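Local coordinates for protein possible prolidase (Bifidobacterium longum NCC2705, PDB 2P9B) that is a putative amidohydrolase-family enzyme that probably hydrolyses carbon-nitrogen bonds, its exact substrate being uncertain, at residues T20-T23 and T29-R32; T131-G136 and G240-A245; T189-N194 and C233-Q238; E373-A378 and N409-L414. All coordinates share one frame; numbering follows the deposited sequence.

Contact 1: residues T20-T23 and T29-R32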
loop_
_atom_site.group_PDB
_atom_site.type_symbol
_atom_site.label_atom_id
_atom_site.label_comp_id
_atom_site.label_asym_id
_atom_site.label_seq_id
_atom_site.Cartn_x
_atom_site.Cartn_y
_atom_site.Cartn_z
ATOM N N THR A 20 9.141 -10.401 -21.034
ATOM C CA THR A 20 8.106 -9.527 -21.555
ATOM C C THR A 20 7.856 -8.556 -20.410
ATOM O O THR A 20 7.482 -8.972 -19.312
ATOM C CB THR A 20 6.797 -10.280 -21.847
ATOM O OG1 THR A 20 7.010 -11.218 -22.907
ATOM C CG2 THR A 20 5.706 -9.299 -22.248
ATOM N N ILE A 21 8.079 -7.274 -20.657
ATOM C CA ILE A 21 7.878 -6.272 -19.622
ATOM C C ILE A 21 6.481 -5.672 -19.617
ATOM O O ILE A 21 6.001 -5.182 -20.638
ATOM C CB ILE A 21 8.874 -5.094 -19.762
ATOM C CG1 ILE A 21 10.311 -5.595 -19.598
ATOM C CG2 ILE A 21 8.551 -4.018 -18.721
ATOM C CD1 ILE A 21 11.355 -4.488 -19.620
ATOM N N VAL A 22 5.820 -5.747 -18.468
ATOM C CA VAL A 22 4.519 -5.119 -18.296
ATOM C C VAL A 22 4.955 -3.871 -17.536
ATOM O O VAL A 22 5.311 -3.937 -16.358
ATOM C CB VAL A 22 3.568 -5.994 -17.455
ATOM C CG1 VAL A 22 2.335 -5.201 -17.064
ATOM C CG2 VAL A 22 3.143 -7.216 -18.274
ATOM N N THR A 23 4.963 -2.739 -18.230
ATOM C CA THR A 23 5.431 -1.483 -17.654
ATOM C C THR A 23 4.649 -0.931 -16.477
ATOM O O THR A 23 5.217 -0.254 -15.623
ATOM C CB THR A 23 5.492 -0.381 -18.720
ATOM O OG1 THR A 23 4.162 -0.072 -19.151
ATOM C CG2 THR A 23 6.315 -0.842 -19.913
ATOM N N THR A 29 0.996 -0.655 -21.450
ATOM C CA THR A 29 2.044 -0.988 -22.407
ATOM C C THR A 29 2.852 -2.221 -22.021
ATOM O O THR A 29 3.183 -2.418 -20.851
ATOM C CB THR A 29 3.040 0.178 -22.558
ATOM O OG1 THR A 29 2.342 1.364 -22.960
ATOM C CG2 THR A 29 4.104 -0.162 -23.594
ATOM N N ILE A 30 3.173 -3.041 -23.018
ATOM C CA ILE A 30 3.983 -4.235 -22.811
ATOM C C ILE A 30 5.126 -4.217 -23.824
ATOM O O ILE A 30 4.944 -3.821 -24.974
ATOM C CB ILE A 30 3.177 -5.544 -22.994
ATOM C CG1 ILE A 30 2.759 -5.720 -24.453
ATOM C CG2 ILE A 30 1.959 -5.532 -22.093
ATOM C CD1 ILE A 30 2.178 -7.091 -24.751
ATOM N N LEU A 31 6.304 -4.640 -23.389
ATOM C CA LEU A 31 7.474 -4.665 -24.259
ATOM C C LEU A 31 7.995 -6.091 -24.310
ATOM O O LEU A 31 8.268 -6.690 -23.273
ATOM C CB LEU A 31 8.543 -3.727 -23.706
ATOM C CG LEU A 31 8.009 -2.333 -23.358
ATOM C CD1 LEU A 31 9.092 -1.538 -22.663
ATOM C CD2 LEU A 31 7.530 -1.627 -24.625
ATOM N N ARG A 32 8.144 -6.627 -25.516
ATOM C CA ARG A 32 8.595 -8.003 -25.685
ATOM C C ARG A 32 10.101 -8.197 -25.846
ATOM O O ARG A 32 10.808 -7.301 -26.300
ATOM C CB ARG A 32 7.862 -8.621 -26.876
ATOM C CG ARG A 32 6.354 -8.510 -26.761
ATOM C CD ARG A 32 5.657 -9.028 -28.006
ATOM N NE ARG A 32 4.211 -8.830 -27.934
ATOM C CZ ARG A 32 3.613 -7.642 -27.921
ATOM N NH1 ARG A 32 4.332 -6.527 -27.978
ATOM N NH2 ARG A 32 2.293 -7.566 -27.847
#

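Contact 2: residues T131-G136 and G240-A245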
loop_
_atom_site.group_PDB
_atom_site.type_symbol
_atom_site.label_atom_id
_atom_site.label_comp_id
_atom_site.label_asym_id
_atom_site.label_seq_id
_atom_site.Cartn_x
_atom_site.Cartn_y
_atom_site.Cartn_z
ATOM N N THR A 131 7.544 -2.321 -1.706
ATOM C CA THR A 131 7.443 -1.107 -0.914
ATOM C C THR A 131 6.122 -1.188 -0.169
ATOM O O THR A 131 5.108 -1.581 -0.745
ATOM C CB THR A 131 7.432 0.176 -1.782
ATOM O OG1 THR A 131 8.636 0.253 -2.553
ATOM C CG2 THR A 131 7.338 1.419 -0.895
ATOM N N ILE A 132 6.143 -0.837 1.111
ATOM C CA ILE A 132 4.935 -0.855 1.917
ATOM C C ILE A 132 4.923 0.347 2.837
ATOM O O ILE A 132 5.969 0.938 3.116
ATOM C CB ILE A 132 4.830 -2.127 2.828
ATOM C CG1 ILE A 132 5.967 -2.149 3.860
ATOM C CG2 ILE A 132 4.845 -3.379 1.980
ATOM C CD1 ILE A 132 5.855 -3.295 4.871
ATOM N N ARG A 133 3.728 0.725 3.275
ATOM C CA ARG A 133 3.581 1.795 4.246
ATOM C C ARG A 133 2.753 1.177 5.354
ATOM O O ARG A 133 1.700 0.609 5.086
ATOM C CB ARG A 133 2.815 3.002 3.700
ATOM C CG ARG A 133 2.474 4.002 4.821
ATOM C CD ARG A 133 1.765 5.249 4.321
ATOM N NE ARG A 133 0.508 4.929 3.649
ATOM C CZ ARG A 133 -0.436 5.820 3.365
ATOM N NH1 ARG A 133 -0.275 7.092 3.702
ATOM N NH2 ARG A 133 -1.539 5.441 2.726
ATOM N N THR A 134 3.238 1.241 6.589
ATOM C CA THR A 134 2.435 0.720 7.686
ATOM C C THR A 134 1.605 1.907 8.170
ATOM O O THR A 134 2.038 3.057 8.068
ATOM C CB THR A 134 3.299 0.180 8.857
ATOM O OG1 THR A 134 4.112 1.229 9.404
ATOM C CG2 THR A 134 4.175 -0.963 8.376
ATOM N N LEU A 135 0.401 1.635 8.660
ATOM C CA LEU A 135 -0.459 2.689 9.166
ATOM C C LEU A 135 -1.014 2.293 10.524
ATOM O O LEU A 135 -2.221 2.131 10.694
ATOM C CB LEU A 135 -1.606 2.971 8.189
ATOM C CG LEU A 135 -1.145 3.631 6.883
ATOM C CD1 LEU A 135 -2.318 3.766 5.913
ATOM C CD2 LEU A 135 -0.532 4.991 7.215
ATOM N N GLY A 136 -0.115 2.136 11.484
ATOM C CA GLY A 136 -0.519 1.766 12.825
ATOM C C GLY A 136 0.331 0.633 13.349
ATOM O O GLY A 136 -0.013 -0.539 13.182
ATOM N N GLY A 240 8.420 16.849 5.948
ATOM C CA GLY A 240 8.204 16.148 4.696
ATOM C C GLY A 240 7.599 14.765 4.843
ATOM O O GLY A 240 7.784 13.904 3.984
ATOM N N VAL A 241 6.863 14.551 5.927
ATOM C CA VAL A 241 6.237 13.261 6.173
ATOM C C VAL A 241 4.772 13.259 5.736
ATOM O O VAL A 241 4.016 14.167 6.074
ATOM C CB VAL A 241 6.347 12.896 7.668
ATOM C CG1 VAL A 241 5.553 11.636 7.965
ATOM C CG2 VAL A 241 7.810 12.682 8.028
ATOM N N ILE A 242 4.371 12.241 4.974
ATOM C CA ILE A 242 2.987 12.162 4.513
ATOM C C ILE A 242 2.053 11.611 5.584
ATOM O O ILE A 242 2.401 10.698 6.336
ATOM C CB ILE A 242 2.841 11.294 3.241
ATOM C CG1 ILE A 242 3.377 9.892 3.494
ATOM C CG2 ILE A 242 3.565 11.953 2.074
ATOM C CD1 ILE A 242 3.023 8.905 2.391
ATOM N N VAL A 243 0.853 12.177 5.633
ATOM C CA VAL A 243 -0.155 11.801 6.611
ATOM C C VAL A 243 -1.348 11.099 5.975
ATOM O O VAL A 243 -1.856 11.531 4.945
ATOM C CB VAL A 243 -0.660 13.055 7.353
ATOM C CG1 VAL A 243 -1.737 12.683 8.359
ATOM C CG2 VAL A 243 0.508 13.750 8.038
ATOM N N GLY A 244 -1.776 10.012 6.606
ATOM C CA GLY A 244 -2.922 9.267 6.132
ATOM C C GLY A 244 -3.975 9.307 7.215
ATOM O O GLY A 244 -3.656 9.327 8.407
ATOM N N ALA A 245 -5.238 9.348 6.813
ATOM C CA ALA A 245 -6.315 9.376 7.783
ATOM C C ALA A 245 -7.337 8.335 7.389
ATOM O O ALA A 245 -7.743 8.251 6.235
ATOM C CB ALA A 245 -6.962 10.751 7.820
HETATM O O HOH W 1 1.123 8.225 6.030
#

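Contact 3: residues T189-N194 and C233-Q238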
loop_
_atom_site.group_PDB
_atom_site.type_symbol
_atom_site.label_atom_id
_atom_site.label_comp_id
_atom_site.label_asym_id
_atom_site.label_seq_id
_atom_site.Cartn_x
_atom_site.Cartn_y
_atom_site.Cartn_z
ATOM N N THR A 189 1.879 17.790 19.873
ATOM C CA THR A 189 2.888 17.186 20.738
ATOM C C THR A 189 3.000 15.694 20.447
ATOM O O THR A 189 4.091 15.131 20.442
ATOM C CB THR A 189 2.538 17.383 22.226
ATOM O OG1 THR A 189 2.533 18.783 22.533
ATOM C CG2 THR A 189 3.552 16.683 23.113
ATOM N N ALA A 190 1.863 15.056 20.197
ATOM C CA ALA A 190 1.850 13.635 19.920
ATOM C C ALA A 190 2.571 13.302 18.618
ATOM O O ALA A 190 3.366 12.361 18.570
ATOM C CB ALA A 190 0.414 13.128 19.877
ATOM N N VAL A 191 2.309 14.070 17.566
ATOM C CA VAL A 191 2.960 13.810 16.291
ATOM C C VAL A 191 4.467 14.061 16.419
ATOM O O VAL A 191 5.273 13.365 15.806
ATOM C CB VAL A 191 2.357 14.689 15.156
ATOM C CG1 VAL A 191 2.608 16.159 15.431
ATOM C CG2 VAL A 191 2.947 14.283 13.815
ATOM N N ALA A 192 4.846 15.044 17.229
ATOM C CA ALA A 192 6.261 15.350 17.424
ATOM C C ALA A 192 6.970 14.146 18.041
ATOM O O ALA A 192 8.128 13.856 17.718
ATOM C CB ALA A 192 6.421 16.564 18.325
ATOM N N GLN A 193 6.273 13.453 18.936
ATOM C CA GLN A 193 6.829 12.274 19.590
ATOM C C GLN A 193 7.129 11.210 18.539
ATOM O O GLN A 193 8.174 10.563 18.584
ATOM C CB GLN A 193 5.845 11.724 20.630
ATOM C CG GLN A 193 5.481 12.739 21.707
ATOM C CD GLN A 193 4.569 12.176 22.789
ATOM O OE1 GLN A 193 3.513 11.614 22.500
ATOM N NE2 GLN A 193 4.975 12.337 24.044
ATOM N N ASN A 194 6.211 11.032 17.595
ATOM C CA ASN A 194 6.410 10.052 16.540
ATOM C C ASN A 194 7.563 10.453 15.636
ATOM O O ASN A 194 8.402 9.629 15.296
ATOM C CB ASN A 194 5.140 9.888 15.704
ATOM C CG ASN A 194 4.295 8.714 16.156
ATOM O OD1 ASN A 194 4.641 8.021 17.110
ATOM N ND2 ASN A 194 3.184 8.484 15.466
ATOM N N CYS A 233 -1.031 17.556 10.666
ATOM C CA CYS A 233 -0.532 17.690 9.303
ATOM C C CYS A 233 0.529 18.774 9.167
ATOM O O CYS A 233 1.520 18.585 8.470
ATOM C CB CYS A 233 -1.685 17.967 8.344
ATOM S SG CYS A 233 -2.748 16.537 8.109
ATOM N N ASP A 234 0.321 19.911 9.824
ATOM C CA ASP A 234 1.288 21.003 9.752
ATOM C C ASP A 234 2.651 20.533 10.245
ATOM O O ASP A 234 3.669 20.746 9.588
ATOM C CB ASP A 234 0.818 22.190 10.600
ATOM C CG ASP A 234 1.816 23.336 10.604
ATOM O OD1 ASP A 234 2.088 23.896 9.520
ATOM O OD2 ASP A 234 2.328 23.678 11.693
ATOM N N GLU A 235 2.655 19.880 11.399
ATOM C CA GLU A 235 3.882 19.382 12.007
ATOM C C GLU A 235 4.560 18.306 11.159
ATOM O O GLU A 235 5.766 18.358 10.927
ATOM C CB GLU A 235 3.573 18.832 13.403
ATOM C CG GLU A 235 4.790 18.567 14.268
ATOM C CD GLU A 235 5.610 19.818 14.524
ATOM O OE1 GLU A 235 5.011 20.885 14.776
ATOM O OE2 GLU A 235 6.855 19.728 14.484
ATOM N N ALA A 236 3.789 17.328 10.693
ATOM C CA ALA A 236 4.361 16.262 9.879
ATOM C C ALA A 236 4.962 16.804 8.587
ATOM O O ALA A 236 6.063 16.423 8.194
ATOM C CB ALA A 236 3.296 15.227 9.555
ATOM N N HIS A 237 4.237 17.705 7.934
ATOM C CA HIS A 237 4.688 18.278 6.671
ATOM C C HIS A 237 5.964 19.096 6.798
ATOM O O HIS A 237 6.722 19.220 5.837
ATOM C CB HIS A 237 3.564 19.113 6.062
ATOM C CG HIS A 237 2.383 18.298 5.640
ATOM N ND1 HIS A 237 1.168 18.857 5.305
ATOM C CD2 HIS A 237 2.232 16.959 5.505
ATOM C CE1 HIS A 237 0.318 17.896 4.985
ATOM N NE2 HIS A 237 0.940 16.735 5.099
ATOM N N GLN A 238 6.198 19.651 7.981
ATOM C CA GLN A 238 7.410 20.430 8.214
ATOM C C GLN A 238 8.614 19.521 8.011
ATOM O O GLN A 238 9.701 19.981 7.659
ATOM C CB GLN A 238 7.431 20.977 9.641
ATOM C CG GLN A 238 6.622 22.234 9.849
ATOM C CD GLN A 238 6.722 22.727 11.276
ATOM O OE1 GLN A 238 7.807 22.738 11.863
ATOM N NE2 GLN A 238 5.593 23.147 11.842
#

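Contact 4: residues E373-A378 and N409-L414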
loop_
_atom_site.group_PDB
_atom_site.type_symbol
_atom_site.label_atom_id
_atom_site.label_comp_id
_atom_site.label_asym_id
_atom_site.label_seq_id
_atom_site.Cartn_x
_atom_site.Cartn_y
_atom_site.Cartn_z
ATOM N N GLU A 373 -5.131 -0.217 -15.533
ATOM C CA GLU A 373 -5.220 0.873 -14.571
ATOM C C GLU A 373 -4.948 0.389 -13.153
ATOM O O GLU A 373 -4.381 1.119 -12.343
ATOM C CB GLU A 373 -6.598 1.527 -14.638
ATOM C CG GLU A 373 -6.903 2.138 -15.994
ATOM C CD GLU A 373 -8.304 2.696 -16.076
ATOM O OE1 GLU A 373 -9.224 2.073 -15.504
ATOM O OE2 GLU A 373 -8.488 3.749 -16.726
ATOM N N ALA A 374 -5.364 -0.837 -12.849
ATOM C CA ALA A 374 -5.137 -1.397 -11.522
ATOM C C ALA A 374 -3.645 -1.650 -11.316
ATOM O O ALA A 374 -3.104 -1.388 -10.240
ATOM C CB ALA A 374 -5.922 -2.690 -11.352
ATOM N N LEU A 375 -2.981 -2.175 -12.342
ATOM C CA LEU A 375 -1.545 -2.433 -12.252
ATOM C C LEU A 375 -0.791 -1.108 -12.116
ATOM O O LEU A 375 0.227 -1.016 -11.426
ATOM C CB LEU A 375 -1.070 -3.194 -13.494
ATOM C CG LEU A 375 -1.520 -4.653 -13.542
ATOM C CD1 LEU A 375 -1.340 -5.207 -14.943
ATOM C CD2 LEU A 375 -0.712 -5.464 -12.519
ATOM N N HIS A 376 -1.314 -0.078 -12.775
ATOM C CA HIS A 376 -0.716 1.252 -12.734
ATOM C C HIS A 376 -0.878 1.865 -11.338
ATOM O O HIS A 376 0.024 2.543 -10.834
ATOM C CB HIS A 376 -1.392 2.133 -13.794
ATOM C CG HIS A 376 -0.866 3.531 -13.856
ATOM N ND1 HIS A 376 0.450 3.820 -14.152
ATOM C CD2 HIS A 376 -1.489 4.725 -13.708
ATOM C CE1 HIS A 376 0.614 5.130 -14.187
ATOM N NE2 HIS A 376 -0.549 5.703 -13.921
ATOM N N ALA A 377 -2.022 1.604 -10.714
ATOM C CA ALA A 377 -2.320 2.118 -9.382
ATOM C C ALA A 377 -1.430 1.455 -8.333
ATOM O O ALA A 377 -0.965 2.105 -7.404
ATOM C CB ALA A 377 -3.792 1.869 -9.048
ATOM N N ALA A 378 -1.179 0.163 -8.510
ATOM C CA ALA A 378 -0.367 -0.593 -7.564
ATOM C C ALA A 378 1.121 -0.295 -7.659
ATOM O O ALA A 378 1.879 -0.633 -6.748
ATOM C CB ALA A 378 -0.594 -2.089 -7.762
ATOM N N ASN A 409 0.925 -13.277 -17.931
ATOM C CA ASN A 409 0.635 -11.853 -18.068
ATOM C C ASN A 409 -0.559 -11.425 -17.218
ATOM O O ASN A 409 -1.689 -11.845 -17.465
ATOM C CB ASN A 409 0.357 -11.516 -19.534
ATOM C CG ASN A 409 0.310 -10.027 -19.789
ATOM O OD1 ASN A 409 0.067 -9.238 -18.879
ATOM N ND2 ASN A 409 0.531 -9.635 -21.038
ATOM N N PRO A 410 -0.327 -10.563 -16.213
ATOM C CA PRO A 410 -1.407 -10.093 -15.339
ATOM C C PRO A 410 -2.450 -9.229 -16.044
ATOM O O PRO A 410 -3.538 -9.022 -15.520
ATOM C CB PRO A 410 -0.659 -9.337 -14.246
ATOM C CG PRO A 410 0.502 -8.754 -14.993
ATOM C CD PRO A 410 0.955 -9.935 -15.843
ATOM N N LEU A 411 -2.117 -8.724 -17.228
ATOM C CA LEU A 411 -3.065 -7.906 -17.977
ATOM C C LEU A 411 -4.182 -8.798 -18.516
ATOM O O LEU A 411 -5.304 -8.340 -18.743
ATOM C CB LEU A 411 -2.360 -7.188 -19.131
ATOM C CG LEU A 411 -1.517 -5.977 -18.726
ATOM C CD1 LEU A 411 -0.640 -5.520 -19.877
ATOM C CD2 LEU A 411 -2.452 -4.865 -18.273
ATOM N N ASP A 412 -3.869 -10.077 -18.705
ATOM C CA ASP A 412 -4.849 -11.036 -19.209
ATOM C C ASP A 412 -5.601 -11.709 -18.067
ATOM O O ASP A 412 -6.739 -12.155 -18.236
ATOM C CB ASP A 412 -4.167 -12.098 -20.074
ATOM C CG ASP A 412 -3.505 -11.509 -21.301
ATOM O OD1 ASP A 412 -4.079 -10.571 -21.889
ATOM O OD2 ASP A 412 -2.417 -11.992 -21.680
ATOM N N ASP A 413 -4.960 -11.784 -16.904
ATOM C CA ASP A 413 -5.566 -12.388 -15.716
ATOM C C ASP A 413 -4.767 -11.914 -14.507
ATOM O O ASP A 413 -3.622 -12.323 -14.319
ATOM C CB ASP A 413 -5.506 -13.916 -15.791
ATOM C CG ASP A 413 -6.393 -14.591 -14.755
ATOM O OD1 ASP A 413 -6.523 -14.064 -13.631
ATOM O OD2 ASP A 413 -6.956 -15.664 -15.065
ATOM N N LEU A 414 -5.370 -11.058 -13.692
ATOM C CA LEU A 414 -4.679 -10.533 -12.525
ATOM C C LEU A 414 -4.255 -11.598 -11.519
ATOM O O LEU A 414 -3.390 -11.345 -10.688
ATOM C CB LEU A 414 -5.539 -9.473 -11.834
ATOM C CG LEU A 414 -5.650 -8.162 -12.619
ATOM C CD1 LEU A 414 -6.755 -7.288 -12.030
ATOM C CD2 LEU A 414 -4.302 -7.436 -12.572
#

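Contact 1: residues T20-T23 and T29-R32
Ile21 and Leu31 exchange two backbone hydrogen bonds and so form the hydrogen-bonded pair of a β-hairpin. Ile21 N donates to Leu31 O at 2.7 Å, and Leu31 N returns the bond to Ile21 O at 2.8 Å. Toward the turn, Thr23 N reaches Thr29 O at 3.2 Å. Thr23 OG1 stands close to that same oxygen, a bond not settled, and it is hydrogen-bonded to Asp25 N; chi1 at 67° holds it between its own backbone N and carbonyl carbon. Thr29 OG1 bonds to the Asp25 carboxylate, so one aspartate ties both ends of the turn. Weaker CA-H...O contacts supplement the pairing, Ile30 CA lying 3.1 Å from Ile21 O.

The side chains divide between the two faces. On one, Ile21 CB meets Leu31 CB at 4.2 Å, and the CD1 methyl of Leu31 comes within 4.0 Å of Thr23 CG2, the two side chains crossing at about a right angle. On the other, the CG2 methyls of Val22 and Ile30, a non-hydrogen-bonded pair, stand 4.3 Å apart, and both residues go on to touch Leu411. In this hairpin main-chain bonds set the register, while apolar side chains give each face its means of packing against the rest of the protein.

Contact 2: residues T131-G136 and G240-A245
Arg133 approaches Ile242 and Gly244 across the interior of what is probably the amidohydrolase barrel, in a buried contact carried by one long side chain and one water. The link runs from strand 129-134 to residues 242-244, on or beside strand 243-247. Arg133 NH1 donates to the water at 2.9 Å, and the water donates in turn to Ile242 O at 2.8 Å, so a bridging molecule satisfies a buried carbonyl that the guanidinium does not bond directly. Direct contact is slight, a van der Waals approach of carbon to the guanidinium: Ile242 CD1 lies 4.0 Å from Arg133 NH1, and Gly244 presents its CA at 4.2 Å from the same nitrogen.

The arginine chain leaves its strand with CG anti to the backbone N and then bends at chi3 (59°), which brings NH1 beside Ile242 and Gly244. Leu135 CD1 sits 3.4 Å above one face of the guanidinium, offset toward the rim. Its remaining N-H groups are well engaged: NE bonds to Ala76 O, NH1 also to Thr263 OG1, and NH2 forms a salt bridge with Glu265. This network probably fixes the rotation of the group and balances its charge in the interior. Strand 68-78 flanks the contact beside strand 129-134, Leu160 of strand 158-160 touches both Arg133 and Ile242, and strand 202-205 pairs with strand 243-247, with Ile202 and Ile204 packed on Val243.

Contact 3: residues T189-N194 and C233-Q238
Val191 and Glu235 carry the apolar part of this contact between two helices, 184-196 and 226-238, which probably lie side by side on the outside of the barrel. Val191 CG1 is 3.5 Å from Glu235 CG and equally near Glu235 CB, so the methyl rests snugly against the aliphatic stem of the glutamate rather than against its carboxylate. Its place follows from chi1 of 64°, which puts CG1 between the backbone N and the carbonyl carbon. The second methyl, CG2, looks toward Ala236 and meets its CB more loosely, at 4.4 Å. The closest backbone approach is here, Val191 CA and Ala236 CA being 7.0 Å apart, with a small alanine on one side. Behind the interface Val191 also touches Met166, and Ala236 packs on Val243 of the following strand.

The polar interactions lie at the margins. Glu235 extends CG anti to its backbone N and then bends at chi2 (60°), which lays the stem across the valine and carries the carboxylate onward to a salt bridge with Arg188, just before the contact on the valine's own helix. Arg188 also forms a salt bridge with Asp234, so a single guanidinium draws together two consecutive acids of the partner helix. Asp234 OD2 has a further, weak bond from Gln238 NE2, at 3.3 Å. One glutamate thus does two jobs: its methylenes complete an apolar seam, while its charge, probably steadied by Arg188, ties the helices together along the partly exposed side.

Contact 4: residues E373-A378 and N409-L414
Leu375 of helix 371-385 packs against Pro410, Leu411 and Leu414 of a loop whose start is shaped by an Asx turn at Asn409. This helix-on-loop packing joins the helix to the connection between strands 403-406 and 422-425.

Polar bonds shape the loop but do not join it to the helix segment. Asn409 OD1 accepts from Leu411 N at 2.8 Å with an N-H...O angle of 158°; the donor stands 39° out of the carbonyl plane and so does not follow a lone pair. Asp412 N bonds to Asn409 O at 3.1 Å, closing a turn over Pro410 and Leu411, in the same stretch of chain as the Asx turn. These bonds probably help to set Pro410 and Leu411 facing Leu375; Leu414 follows just beyond.

The packing itself is wholly apolar, and Leu375 shares it out by branch. CD1 meets two partners: Leu411 CD2 at 3.5 Å, the tightest touch here, and Pro410 CG at 4.0 Å on the proline ring. Leu411 begins by pointing along the interface, but its far end swings in to reach this methyl. CG and the CD2 branch of Leu375 meet Leu414, and the two side chains lie alongside, pointing opposite ways. Leu417 touches both Leu375 and Pro410, Met70 of strand 68-78 touches Leu375, and Leu360 of helix 356-367 also touches the buried Leu375. Leu414 CD2 lies 4.1 Å from both CG and CD2 of Leu375.

How the contacts relate
Contacts 1 and 4 adjoin, their centres about 12 Å apart: Leu411 CD1 packs on Ile30 CG2 at 3.4 Å, so the partly buried hairpin rests on the loop that contact 4 holds against its helix. Contacts 2 and 3 form a second pair, about 13 Å between centres, joined where helix 226-238 leads into strand 243-247. Contacts 1 and 2, though they do not touch, reach the same mixed sheet. Contact 3 lies across the chain's centre from contacts 1 and 4, whereas contact 2 is the most central. Chemistry follows place: main-chain bonding in the hairpin, a buried charge met by water and protein inside, aliphatic packing between outer helices, and purely apolar packing between helix and loop.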